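Local structure of uncharacterized protein (Cricetid herpesvirus 2, 4ZKQ) at residues P43-I48 and Q126-K131; V89-W94 and Q133-A138; R32-S37 and T49-K54; A164-K169 and S178-N183. The protein probably binds host chemokines as a viral decoy receptor of a rodent gammaherpesvirus. One frame throughout, in Å; residues are numbered along the deposited sequence.

Contact 1: P43-I48 and Q126-K131; sequences PVEDII and QPSDGK
P43 and P127 reach toward each other tip to tip, CG of P43 lying 3.6 Å from CD of P127, and this pair of rings leads the apolar part of the contact. Beside it, P43 CB rests 4.0 Å from CG of Q126. D46 comes at the same proline from the first helical turn: its OD2 sits 3.6 Å from P127 CD, a van der Waals touch between a carboxylate oxygen and ring carbons. The fold explains the meeting. P43 is the N-cap of helix 44-51, whose V44, I47 and I48 pack on L165 of strand 161-169, and Q126-K131 is the turn joining strands 117-125 and 132-143, so the start of the helix leans on the end of a beta hairpin.

E45 and Q126 carry the polar contacts. One water spans the gap, accepting from E45 N at 2.9 Å and donating to Q126 OE1 at 2.9 Å, which gives an amide of the first helical turn a partner. E45 has its CG between the backbone N and the carbonyl carbon (chi1 60°), and its extended chain crosses that of Q126 at about a right angle. There E45 OE2 and Q126 OE1 stand 3.4 Å apart, two acceptors without a bond; S128 OG is also near OE2, but S128 is poorly ordered.

Within the turn, D129 OD1 takes Q126 NE2 at 2.8 Å and K131 N at 3.1 Å from opposite faces of the carboxylate plane. The bond from K131 N closes an Asx turn at D129, and the other ties down the amide whose oxygen receives the water.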
loop_
_atom_site.group_PDB
_atom_site.type_symbol
_atom_site.label_atom_id
_atom_site.label_comp_id
_atom_site.label_asym_id
_atom_site.label_seq_id
_atom_site.Cartn_x
_atom_site.Cartn_y
_atom_site.Cartn_z
ATOM N N PRO A 43 -10.426 19.163 2.506
ATOM C CA PRO A 43 -10.792 18.430 1.292
ATOM C C PRO A 43 -9.747 17.372 0.950
ATOM O O PRO A 43 -8.611 17.464 1.416
ATOM C CB PRO A 43 -10.847 19.524 0.217
ATOM C CG PRO A 43 -9.997 20.617 0.736
ATOM C CD PRO A 43 -10.126 20.578 2.232
ATOM N N VAL A 44 -10.137 16.396 0.143
ATOM C CA VAL A 44 -9.261 15.299 -0.260
ATOM C C VAL A 44 -7.910 15.776 -0.796
ATOM O O VAL A 44 -6.865 15.237 -0.433
ATOM C CB VAL A 44 -9.955 14.432 -1.337
ATOM C CG1 VAL A 44 -8.981 13.479 -2.010
ATOM C CG2 VAL A 44 -11.116 13.662 -0.728
ATOM N N GLU A 45 -7.926 16.782 -1.666
ATOM C CA GLU A 45 -6.703 17.191 -2.339
ATOM C C GLU A 45 -5.727 17.830 -1.353
ATOM O O GLU A 45 -4.511 17.722 -1.519
ATOM C CB GLU A 45 -7.015 18.151 -3.498
ATOM C CG GLU A 45 -7.726 19.430 -3.083
ATOM C CD GLU A 45 -8.297 20.199 -4.267
ATOM O OE1 GLU A 45 -8.300 19.656 -5.391
ATOM O OE2 GLU A 45 -8.743 21.347 -4.068
ATOM N N ASP A 46 -6.256 18.475 -0.317
ATOM C CA ASP A 46 -5.417 19.071 0.712
ATOM C C ASP A 46 -4.838 17.996 1.618
ATOM O O ASP A 46 -3.694 18.100 2.046
ATOM C CB ASP A 46 -6.194 20.083 1.557
ATOM C CG ASP A 46 -6.431 21.404 0.836
ATOM O OD1 ASP A 46 -5.925 21.587 -0.292
ATOM O OD2 ASP A 46 -7.118 22.267 1.415
ATOM N N ILE A 47 -5.641 16.983 1.936
ATOM C CA ILE A 47 -5.135 15.830 2.675
ATOM C C ILE A 47 -3.948 15.240 1.925
ATOM O O ILE A 47 -2.912 14.938 2.518
ATOM C CB ILE A 47 -6.202 14.734 2.862
ATOM C CG1 ILE A 47 -7.359 15.248 3.719
ATOM C CG2 ILE A 47 -5.586 13.481 3.499
ATOM C CD1 ILE A 47 -8.567 14.320 3.750
ATOM N N ILE A 48 -4.106 15.059 0.618
ATOM C CA ILE A 48 -3.038 14.472 -0.177
ATOM C C ILE A 48 -1.800 15.380 -0.159
ATOM O O ILE A 48 -0.679 14.927 0.100
ATOM C CB ILE A 48 -3.490 14.227 -1.628
ATOM C CG1 ILE A 48 -4.579 13.149 -1.645
ATOM C CG2 ILE A 48 -2.300 13.807 -2.501
ATOM C CD1 ILE A 48 -5.326 13.052 -2.935
ATOM N N GLN A 126 -13.835 23.502 0.237
ATOM C CA GLN A 126 -12.682 23.311 -0.637
ATOM C C GLN A 126 -12.085 24.673 -1.004
ATOM O O GLN A 126 -12.672 25.401 -1.799
ATOM C CB GLN A 126 -13.084 22.537 -1.898
ATOM C CG GLN A 126 -11.902 22.065 -2.727
ATOM C CD GLN A 126 -12.311 21.139 -3.855
ATOM O OE1 GLN A 126 -11.822 20.014 -3.959
ATOM N NE2 GLN A 126 -13.208 21.610 -4.709
ATOM N N PRO A 127 -10.918 25.024 -0.425
ATOM C CA PRO A 127 -10.389 26.382 -0.627
ATOM C C PRO A 127 -10.095 26.731 -2.085
ATOM O O PRO A 127 -10.074 27.915 -2.428
ATOM C CB PRO A 127 -9.088 26.379 0.188
ATOM C CG PRO A 127 -9.220 25.250 1.142
ATOM C CD PRO A 127 -10.014 24.217 0.414
ATOM N N SER A 128 -9.868 25.724 -2.925
ATOM C CA SER A 128 -9.522 25.964 -4.325
ATOM C C SER A 128 -10.648 26.703 -5.047
ATOM O O SER A 128 -10.449 27.814 -5.538
ATOM C CB SER A 128 -9.209 24.647 -5.041
ATOM O OG SER A 128 -10.371 23.848 -5.190
ATOM N N ASP A 129 -11.824 26.084 -5.101
ATOM C CA ASP A 129 -12.986 26.679 -5.762
ATOM C C ASP A 129 -14.033 27.177 -4.761
ATOM O O ASP A 129 -15.088 27.672 -5.154
ATOM C CB ASP A 129 -13.619 25.672 -6.729
ATOM C CG ASP A 129 -13.878 24.319 -6.088
ATOM O OD1 ASP A 129 -13.992 24.249 -4.845
ATOM O OD2 ASP A 129 -13.969 23.316 -6.830
ATOM N N GLY A 130 -13.740 27.036 -3.470
ATOM C CA GLY A 130 -14.613 27.542 -2.422
ATOM C C GLY A 130 -15.846 26.693 -2.163
ATOM O O GLY A 130 -16.601 26.957 -1.224
ATOM N N LYS A 131 -16.047 25.668 -2.987
ATOM C CA LYS A 131 -17.254 24.849 -2.924
ATOM C C LYS A 131 -17.315 23.989 -1.664
ATOM O O LYS A 131 -16.285 23.604 -1.106
ATOM C CB LYS A 131 -17.345 23.964 -4.162
HETATM O O HOH W 1 -10.264 17.696 -3.171
#

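Contact 2: V89-W94 and Q133-A138; sequences VLVGKW and QRLFFA
G92 and F136 form the apolar centre: the glycine CA lies over one face of the phenyl ring, 3.7 Å from its centroid and 19° off the ring normal, a CH-pi contact. F136 has CG between the backbone N and the carbonyl carbon (chi1 62°), and its ring lies back across the neighbouring strand, where a glycine leaves room for it. Two groups close on the rim of this ring near its plane, L90 CD2 at 4.3 Å from CE1 and W94 CB at 4.2 Å from CD2. The indole of W94 goes on to meet F121 edge to face.

On the opposite face of the sheet V91 is central, its CG1 4.1 Å from L135 CD1 and its CG2 against CB of F137. The other branch of L135 reaches its cross-strand partner, CD2 lying 3.8 Å from K93 CA.

Between the two layers runs the backbone ladder. L90 and A138 exchange two bonds, as do G92 and F136, with G92 N to F136 O at 2.8 Å; W94 N adds a nearly straight bond to R134 O (2.8 Å, 172° at the hydrogen). At the polar edge a water donates to W94 O, while the charged ends look elsewhere, R134 to E104 in a salt bridge and K93 to E95.

L90 and A138 also touch V109 of strand 108-111, which belongs to another sheet, whereas V91 faces helix 44-51. This is the pattern of an antiparallel pair inside a beta-sandwich, with a glycine and an aromatic paired across the strands.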
loop_
_atom_site.group_PDB
_atom_site.type_symbol
_atom_site.label_atom_id
_atom_site.label_comp_id
_atom_site.label_asym_id
_atom_site.label_seq_id
_atom_site.Cartn_x
_atom_site.Cartn_y
_atom_site.Cartn_z
ATOM N N VAL A 89 -6.629 5.620 6.648
ATOM C CA VAL A 89 -7.840 6.420 6.656
ATOM C C VAL A 89 -8.440 6.435 5.257
ATOM O O VAL A 89 -7.796 6.853 4.286
ATOM C CB VAL A 89 -7.590 7.866 7.129
ATOM C CG1 VAL A 89 -8.889 8.655 7.134
ATOM C CG2 VAL A 89 -6.969 7.874 8.528
ATOM N N LEU A 90 -9.674 5.949 5.182
ATOM C CA LEU A 90 -10.513 6.036 3.993
ATOM C C LEU A 90 -11.292 7.345 4.018
ATOM O O LEU A 90 -11.947 7.657 5.006
ATOM C CB LEU A 90 -11.470 4.836 3.943
ATOM C CG LEU A 90 -12.647 4.890 2.962
ATOM C CD1 LEU A 90 -12.163 4.741 1.531
ATOM C CD2 LEU A 90 -13.689 3.818 3.294
ATOM N N VAL A 91 -11.209 8.118 2.940
ATOM C CA VAL A 91 -11.985 9.349 2.811
ATOM C C VAL A 91 -12.668 9.380 1.456
ATOM O O VAL A 91 -12.001 9.388 0.423
ATOM C CB VAL A 91 -11.109 10.598 2.956
ATOM C CG1 VAL A 91 -11.960 11.868 2.907
ATOM C CG2 VAL A 91 -10.304 10.527 4.227
ATOM N N GLY A 92 -13.996 9.397 1.464
ATOM C CA GLY A 92 -14.764 9.338 0.234
ATOM C C GLY A 92 -15.620 10.563 0.040
ATOM O O GLY A 92 -16.059 11.188 1.008
ATOM N N LYS A 93 -15.841 10.913 -1.218
ATOM C CA LYS A 93 -16.707 12.031 -1.557
ATOM C C LYS A 93 -18.108 11.524 -1.867
ATOM O O LYS A 93 -18.284 10.641 -2.706
ATOM C CB LYS A 93 -16.153 12.814 -2.744
ATOM C CG LYS A 93 -17.103 13.892 -3.219
ATOM C CD LYS A 93 -16.371 15.090 -3.773
ATOM C CE LYS A 93 -17.348 16.135 -4.272
ATOM N NZ LYS A 93 -18.186 15.615 -5.389
ATOM N N TRP A 94 -19.091 12.094 -1.175
ATOM C CA TRP A 94 -20.487 11.687 -1.296
ATOM C C TRP A 94 -21.287 12.775 -2.002
ATOM O O TRP A 94 -21.344 13.907 -1.538
ATOM C CB TRP A 94 -21.084 11.411 0.086
ATOM C CG TRP A 94 -22.504 10.934 0.054
ATOM C CD1 TRP A 94 -23.630 11.693 0.205
ATOM C CD2 TRP A 94 -22.952 9.586 -0.139
ATOM N NE1 TRP A 94 -24.750 10.900 0.120
ATOM C CE2 TRP A 94 -24.361 9.603 -0.092
ATOM C CE3 TRP A 94 -22.299 8.368 -0.345
ATOM C CZ2 TRP A 94 -25.126 8.450 -0.246
ATOM C CZ3 TRP A 94 -23.059 7.223 -0.496
ATOM C CH2 TRP A 94 -24.460 7.272 -0.447
ATOM N N GLN A 133 -18.214 20.449 0.275
ATOM C CA GLN A 133 -18.109 19.034 -0.065
ATOM C C GLN A 133 -18.551 18.156 1.090
ATOM O O GLN A 133 -18.213 18.409 2.243
ATOM C CB GLN A 133 -16.678 18.678 -0.455
ATOM C CG GLN A 133 -16.158 19.440 -1.659
ATOM C CD GLN A 133 -14.785 18.965 -2.088
ATOM O OE1 GLN A 133 -13.949 18.621 -1.251
ATOM N NE2 GLN A 133 -14.549 18.932 -3.395
ATOM N N ARG A 134 -19.316 17.125 0.758
ATOM C CA ARG A 134 -19.734 16.125 1.722
ATOM C C ARG A 134 -18.787 14.927 1.640
ATOM O O ARG A 134 -18.682 14.284 0.593
ATOM C CB ARG A 134 -21.176 15.702 1.446
ATOM C CG ARG A 134 -21.839 14.937 2.567
ATOM C CD ARG A 134 -22.124 15.834 3.766
ATOM N NE ARG A 134 -22.921 15.131 4.764
ATOM C CZ ARG A 134 -22.943 15.412 6.062
ATOM N NH1 ARG A 134 -22.202 16.396 6.554
ATOM N NH2 ARG A 134 -23.714 14.699 6.870
ATOM N N LEU A 135 -18.093 14.644 2.740
ATOM C CA LEU A 135 -17.148 13.532 2.794
ATOM C C LEU A 135 -17.534 12.518 3.860
ATOM O O LEU A 135 -18.137 12.878 4.871
ATOM C CB LEU A 135 -15.738 14.038 3.091
ATOM C CG LEU A 135 -15.149 15.092 2.155
ATOM C CD1 LEU A 135 -13.786 15.528 2.657
ATOM C CD2 LEU A 135 -15.056 14.571 0.739
ATOM N N PHE A 136 -17.169 11.257 3.639
ATOM C CA PHE A 136 -17.270 10.247 4.687
ATOM C C PHE A 136 -15.884 9.664 4.957
ATOM O O PHE A 136 -15.029 9.655 4.073
ATOM C CB PHE A 136 -18.269 9.143 4.312
ATOM C CG PHE A 136 -17.906 8.359 3.071
ATOM C CD1 PHE A 136 -17.099 7.234 3.150
ATOM C CD2 PHE A 136 -18.418 8.722 1.834
ATOM C CE1 PHE A 136 -16.785 6.505 2.014
ATOM C CE2 PHE A 136 -18.103 8.005 0.693
ATOM C CZ PHE A 136 -17.292 6.891 0.784
ATOM N N PHE A 137 -15.650 9.202 6.179
ATOM C CA PHE A 137 -14.361 8.595 6.492
ATOM C C PHE A 137 -14.415 7.506 7.553
ATOM O O PHE A 137 -15.383 7.389 8.312
ATOM C CB PHE A 137 -13.362 9.682 6.923
ATOM C CG PHE A 137 -13.686 10.325 8.247
ATOM C CD1 PHE A 137 -14.504 11.439 8.307
ATOM C CD2 PHE A 137 -13.150 9.827 9.428
ATOM C CE1 PHE A 137 -14.797 12.039 9.524
ATOM C CE2 PHE A 137 -13.442 10.426 10.651
ATOM C CZ PHE A 137 -14.267 11.534 10.689
ATOM N N ALA A 138 -13.367 6.689 7.570
ATOM C CA ALA A 138 -13.210 5.631 8.562
ATOM C C ALA A 138 -11.740 5.322 8.714
ATOM O O ALA A 138 -10.978 5.410 7.752
ATOM C CB ALA A 138 -13.970 4.385 8.162
HETATM O O HOH W 2 -19.976 16.343 -1.550
#

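Contact 3: R32-S37 and T49-K54; sequences RQATIS and TQTCDK
A34 and T51 mark where the two backbones run nearest, around the last turn of helix 44-51. The methyl of A34 makes the closest touch, its CB 3.3 Å from Q50 O. T51 then fits against the passing chain with both branches: CG2 lies 3.7 Å from the carbonyl carbon C of T35, and OG1 lies 3.7 Å from CG1 of I36, whose side chain crosses T51 at about a right angle. OG1 stands between the backbone N and the carbonyl carbon (chi1 68°), where it also bonds I47 O one turn back.

Away from T51 the contact is looser. On one side, a water donates to T35 O at 3.1 Å and to Q50 OE1 at 2.8 Å, bridging the segments. At the R32 end, R32 NE and D53 OD1 stay 6.5 Å apart, too far for an ion pair; the buried D53 is engaged instead by R29 and by G175 N.

C52, next to T51, is fixed to strand 175-181 by its disulfide with C177, and T51 O receives H167 NE2. The segments thus meet by van der Waals packing and one bridging water, while T51 OG1, T51 O and the D53 carboxylate have partners elsewhere.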
loop_
_atom_site.group_PDB
_atom_site.type_symbol
_atom_site.label_atom_id
_atom_site.label_comp_id
_atom_site.label_asym_id
_atom_site.label_seq_id
_atom_site.Cartn_x
_atom_site.Cartn_y
_atom_site.Cartn_z
ATOM N N ARG A 32 7.007 16.677 6.270
ATOM C CA ARG A 32 6.974 15.228 6.400
ATOM C C ARG A 32 6.569 14.768 7.800
ATOM O O ARG A 32 6.518 13.566 8.068
ATOM C CB ARG A 32 8.329 14.647 6.021
ATOM C CG ARG A 32 8.578 14.668 4.526
ATOM C CD ARG A 32 10.011 14.311 4.199
ATOM N NE ARG A 32 10.948 15.309 4.704
ATOM C CZ ARG A 32 11.338 16.390 4.035
ATOM N NH1 ARG A 32 10.880 16.636 2.811
ATOM N NH2 ARG A 32 12.196 17.233 4.595
ATOM N N GLN A 33 6.283 15.718 8.688
ATOM C CA GLN A 33 5.775 15.392 10.018
ATOM C C GLN A 33 4.265 15.620 10.100
ATOM O O GLN A 33 3.645 15.321 11.119
ATOM C CB GLN A 33 6.497 16.220 11.090
ATOM C CG GLN A 33 7.912 15.738 11.388
ATOM C CD GLN A 33 8.855 15.929 10.215
ATOM O OE1 GLN A 33 9.011 17.039 9.707
ATOM N NE2 GLN A 33 9.487 14.842 9.773
ATOM N N ALA A 34 3.677 16.143 9.026
ATOM C CA ALA A 34 2.241 16.422 9.009
ATOM C C ALA A 34 1.455 15.124 9.107
ATOM O O ALA A 34 1.914 14.080 8.653
ATOM C CB ALA A 34 1.845 17.193 7.754
ATOM N N THR A 35 0.274 15.201 9.713
ATOM C CA THR A 35 -0.573 14.033 9.930
ATOM C C THR A 35 -2.025 14.369 9.641
ATOM O O THR A 35 -2.407 15.539 9.609
ATOM C CB THR A 35 -0.479 13.517 11.378
ATOM O OG1 THR A 35 -0.957 14.533 12.265
ATOM C CG2 THR A 35 0.953 13.159 11.743
ATOM N N ILE A 36 -2.828 13.334 9.423
ATOM C CA ILE A 36 -4.259 13.499 9.226
ATOM C C ILE A 36 -4.935 13.659 10.578
ATOM O O ILE A 36 -4.738 12.843 11.471
ATOM C CB ILE A 36 -4.870 12.299 8.484
ATOM C CG1 ILE A 36 -4.280 12.198 7.077
ATOM C CG2 ILE A 36 -6.383 12.431 8.404
ATOM C CD1 ILE A 36 -4.726 10.969 6.303
ATOM N N SER A 37 -5.728 14.715 10.715
ATOM C CA SER A 37 -6.476 14.975 11.938
ATOM C C SER A 37 -7.921 14.495 11.786
ATOM O O SER A 37 -8.565 14.769 10.773
ATOM C CB SER A 37 -6.431 16.472 12.272
ATOM O OG SER A 37 -7.410 16.826 13.231
ATOM N N THR A 49 -2.017 16.663 -0.429
ATOM C CA THR A 49 -0.937 17.651 -0.408
ATOM C C THR A 49 -0.143 17.616 0.888
ATOM O O THR A 49 1.082 17.710 0.882
ATOM C CB THR A 49 -1.493 19.077 -0.598
ATOM O OG1 THR A 49 -1.924 19.226 -1.950
ATOM C CG2 THR A 49 -0.437 20.148 -0.280
ATOM N N GLN A 50 -0.841 17.488 2.007
ATOM C CA GLN A 50 -0.176 17.613 3.293
ATOM C C GLN A 50 0.442 16.317 3.827
ATOM O O GLN A 50 1.433 16.387 4.545
ATOM C CB GLN A 50 -1.156 18.160 4.328
ATOM C CG GLN A 50 -1.577 19.602 4.054
ATOM C CD GLN A 50 -2.553 20.133 5.091
ATOM O OE1 GLN A 50 -2.666 19.592 6.189
ATOM N NE2 GLN A 50 -3.276 21.189 4.735
ATOM N N THR A 51 -0.120 15.150 3.492
ATOM C CA THR A 51 0.248 13.913 4.204
ATOM C C THR A 51 0.662 12.717 3.336
ATOM O O THR A 51 1.094 11.697 3.874
ATOM C CB THR A 51 -0.916 13.449 5.116
ATOM O OG1 THR A 51 -2.030 13.021 4.321
ATOM C CG2 THR A 51 -1.350 14.590 6.041
ATOM N N CYS A 52 0.552 12.836 2.016
ATOM C CA CYS A 52 0.944 11.750 1.116
ATOM C C CYS A 52 2.353 11.923 0.561
ATOM O O CYS A 52 2.734 13.018 0.164
ATOM C CB CYS A 52 -0.051 11.651 -0.043
ATOM S SG CYS A 52 -1.716 11.087 0.443
ATOM N N ASP A 53 3.108 10.826 0.513
ATOM C CA ASP A 53 4.451 10.823 -0.065
ATOM C C ASP A 53 4.434 10.162 -1.435
ATOM O O ASP A 53 5.348 10.336 -2.237
ATOM C CB ASP A 53 5.429 10.114 0.878
ATOM C CG ASP A 53 5.533 10.807 2.222
ATOM O OD1 ASP A 53 6.018 11.958 2.239
ATOM O OD2 ASP A 53 5.109 10.227 3.250
ATOM N N LYS A 54 3.356 9.438 -1.707
ATOM C CA LYS A 54 3.194 8.735 -2.958
ATOM C C LYS A 54 1.704 8.535 -3.192
ATOM O O LYS A 54 0.948 8.386 -2.232
ATOM C CB LYS A 54 3.946 7.402 -2.900
ATOM C CG LYS A 54 3.444 6.323 -3.831
ATOM C CD LYS A 54 4.322 5.078 -3.731
ATOM C CE LYS A 54 3.599 3.862 -4.249
ATOM N NZ LYS A 54 4.509 2.707 -4.435
HETATM O O HOH W 3 -3.522 17.078 7.210
#

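Contact 4: A164-K169 and S178-N183; sequences ALIHFK and SLWKAN
A164 N gives W180 O the shortest bond of this ladder, 2.8 Å, and W180 N returns one of 2.9 Å to A164 O. The same exchange follows two residues on, I166 N to S178 O at 2.9 Å and S178 N to I166 O. Between the two rungs L165 and L179 form the non-hydrogen-bonded pair, and there L165 CA adds a CA-H...O contact to S178 O at 3.4 Å.

One face carries A164, I166, S178 and W180. W180 CG is anti to the carbonyl carbon, beside the backbone N (chi1 -51°), and the indole brings its edge over the strand partner, CD1 lying 3.3 Å from A164 O near the ring plane. NE1 reaches S178 OG at 2.9 Å, 31° out of the ring plane and with an angle of 134° at the hydrogen; S178 has two conformers, so this bond holds for one of them. In that conformer OG sits 3.5 Å from CB of I166, whose CD1 approaches NE1 obliquely. L73 and P74 of strand 68-74, from the facing sheet, cover this side.

The other face is simpler: L179 CD1 packs on CB of L165 at 4.1 Å, both leucines turned to the side where helix 44-51 lies.

Strands 161-169 and 175-181 are the arms of a beta hairpin, with C177 of the disulfide just before S178. All the touching residues are buried, so the paired backbone bonds satisfy polar groups inside the fold, and in the conformer described the serine hydroxyl may give the indole N-H an acceptor.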
loop_
_atom_site.group_PDB
_atom_site.type_symbol
_atom_site.label_atom_id
_atom_site.label_comp_id
_atom_site.label_asym_id
_atom_site.label_seq_id
_atom_site.Cartn_x
_atom_site.Cartn_y
_atom_site.Cartn_z
ATOM N N ALA A 164 -12.776 7.766 -3.832
ATOM C CA ALA A 164 -12.337 7.367 -2.509
ATOM C C ALA A 164 -10.819 7.432 -2.401
ATOM O O ALA A 164 -10.087 6.837 -3.198
ATOM C CB ALA A 164 -12.836 5.975 -2.184
ATOM N N LEU A 165 -10.373 8.180 -1.405
ATOM C CA LEU A 165 -8.977 8.240 -1.014
ATOM C C LEU A 165 -8.701 7.238 0.085
ATOM O O LEU A 165 -9.459 7.157 1.051
ATOM C CB LEU A 165 -8.624 9.650 -0.523
ATOM C CG LEU A 165 -7.268 9.824 0.168
ATOM C CD1 LEU A 165 -6.125 9.655 -0.823
ATOM C CD2 LEU A 165 -7.194 11.172 0.874
ATOM N N ILE A 166 -7.617 6.484 -0.059
ATOM C CA ILE A 166 -7.067 5.734 1.054
ATOM C C ILE A 166 -5.671 6.265 1.341
ATOM O O ILE A 166 -4.807 6.303 0.468
ATOM C CB ILE A 166 -7.025 4.228 0.779
ATOM C CG1 ILE A 166 -8.459 3.693 0.657
ATOM C CG2 ILE A 166 -6.276 3.500 1.898
ATOM C CD1 ILE A 166 -8.553 2.286 0.173
ATOM N N HIS A 167 -5.488 6.709 2.575
ATOM C CA HIS A 167 -4.191 7.101 3.076
ATOM C C HIS A 167 -3.723 5.975 3.971
ATOM O O HIS A 167 -4.383 5.675 4.961
ATOM C CB HIS A 167 -4.268 8.420 3.854
ATOM C CG HIS A 167 -2.954 8.878 4.380
ATOM N ND1 HIS A 167 -2.346 8.294 5.482
ATOM C CD2 HIS A 167 -2.102 9.837 3.955
ATOM C CE1 HIS A 167 -1.191 8.887 5.706
ATOM N NE2 HIS A 167 -1.017 9.830 4.793
ATOM N N PHE A 168 -2.626 5.323 3.601
ATOM C CA PHE A 168 -2.029 4.274 4.426
ATOM C C PHE A 168 -0.719 4.766 5.029
ATOM O O PHE A 168 0.263 4.999 4.313
ATOM C CB PHE A 168 -1.794 3.010 3.596
ATOM C CG PHE A 168 -1.363 1.811 4.405
ATOM C CD1 PHE A 168 -2.289 1.064 5.114
ATOM C CD2 PHE A 168 -0.040 1.421 4.436
ATOM C CE1 PHE A 168 -1.892 -0.044 5.856
ATOM C CE2 PHE A 168 0.361 0.318 5.173
ATOM C CZ PHE A 168 -0.564 -0.412 5.883
ATOM N N LYS A 169 -0.715 4.959 6.341
ATOM C CA LYS A 169 0.500 5.362 7.037
ATOM C C LYS A 169 1.278 4.116 7.409
ATOM O O LYS A 169 0.878 3.357 8.294
ATOM C CB LYS A 169 0.199 6.200 8.280
ATOM C CG LYS A 169 1.464 6.819 8.852
ATOM C CD LYS A 169 1.195 7.809 9.962
ATOM C CE LYS A 169 2.416 8.693 10.188
ATOM N NZ LYS A 169 2.201 9.692 11.270
ATOM N N SER A 178 -3.833 6.165 -2.228
ATOM C CA SER A 178 -4.456 5.731 -3.462
ATOM C C SER A 178 -5.750 6.494 -3.659
ATOM O O SER A 178 -6.495 6.727 -2.710
ATOM C CB SER A 178 -4.703 4.224 -3.448
ATOM O OG SER A 178 -5.521 3.853 -2.363
ATOM N N LEU A 179 -5.994 6.898 -4.899
ATOM C CA LEU A 179 -7.178 7.671 -5.239
ATOM C C LEU A 179 -7.969 6.932 -6.301
ATOM O O LEU A 179 -7.511 6.777 -7.432
ATOM C CB LEU A 179 -6.797 9.076 -5.707
ATOM C CG LEU A 179 -7.958 10.055 -5.913
ATOM C CD1 LEU A 179 -8.737 10.229 -4.624
ATOM C CD2 LEU A 179 -7.409 11.391 -6.392
ATOM N N TRP A 180 -9.150 6.463 -5.905
ATOM C CA TRP A 180 -10.016 5.646 -6.746
ATOM C C TRP A 180 -11.191 6.499 -7.181
ATOM O O TRP A 180 -12.030 6.852 -6.363
ATOM C CB TRP A 180 -10.501 4.404 -5.990
ATOM C CG TRP A 180 -9.381 3.677 -5.368
ATOM C CD1 TRP A 180 -8.894 3.849 -4.107
ATOM C CD2 TRP A 180 -8.562 2.685 -5.984
ATOM N NE1 TRP A 180 -7.822 3.019 -3.895
ATOM C CE2 TRP A 180 -7.598 2.288 -5.037
ATOM C CE3 TRP A 180 -8.551 2.083 -7.251
ATOM C CZ2 TRP A 180 -6.636 1.329 -5.305
ATOM C CZ3 TRP A 180 -7.597 1.125 -7.517
ATOM C CH2 TRP A 180 -6.649 0.759 -6.551
ATOM N N LYS A 181 -11.224 6.849 -8.466
ATOM C CA LYS A 181 -12.270 7.714 -9.002
ATOM C C LYS A 181 -13.242 6.943 -9.878
ATOM O O LYS A 181 -12.849 6.062 -10.646
ATOM C CB LYS A 181 -11.669 8.861 -9.818
ATOM C CG LYS A 181 -10.765 9.782 -9.037
ATOM C CD LYS A 181 -10.440 11.026 -9.852
ATOM C CE LYS A 181 -9.159 11.679 -9.379
ATOM N NZ LYS A 181 -7.945 11.104 -10.033
ATOM N N ALA A 182 -14.519 7.271 -9.754
ATOM C CA ALA A 182 -15.514 6.707 -10.640
ATOM C C ALA A 182 -15.206 7.212 -12.051
ATOM O O ALA A 182 -14.925 8.392 -12.241
ATOM C CB ALA A 182 -16.914 7.102 -10.215
ATOM N N ASN A 183 -15.239 6.310 -13.020
ATOM C CA ASN A 183 -14.926 6.654 -14.409
ATOM C C ASN A 183 -13.509 7.203 -14.608
ATOM O O ASN A 183 -13.259 7.963 -15.542
ATOM C CB ASN A 183 -15.944 7.663 -14.946
ATOM C CG ASN A 183 -17.341 7.075 -15.052
ATOM O OD1 ASN A 183 -17.506 5.917 -15.427
ATOM N ND2 ASN A 183 -18.349 7.870 -14.718
#

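From the N terminus, contact 3 comes first, closing the short loop that leads from R32 through helix 44-51 to K54. Contact 1 starts within that loop, at P43, and runs to the turn at 126-131, so the two cross. Contact 2 in turn crosses contact 1, pairing strand 85-94 with 132-143 just beyond that turn. Contact 4, the hairpin of 161-169 and 175-181, follows all three in series. In space most of them adjoin, though contacts 2 and 3 do not touch: V91 O of contact 2 probably bonds L165 N of contact 4, making three neighbouring strand pairings into one sheet, and contacts 1 and 3 hold the two ends of the helix that lies against it.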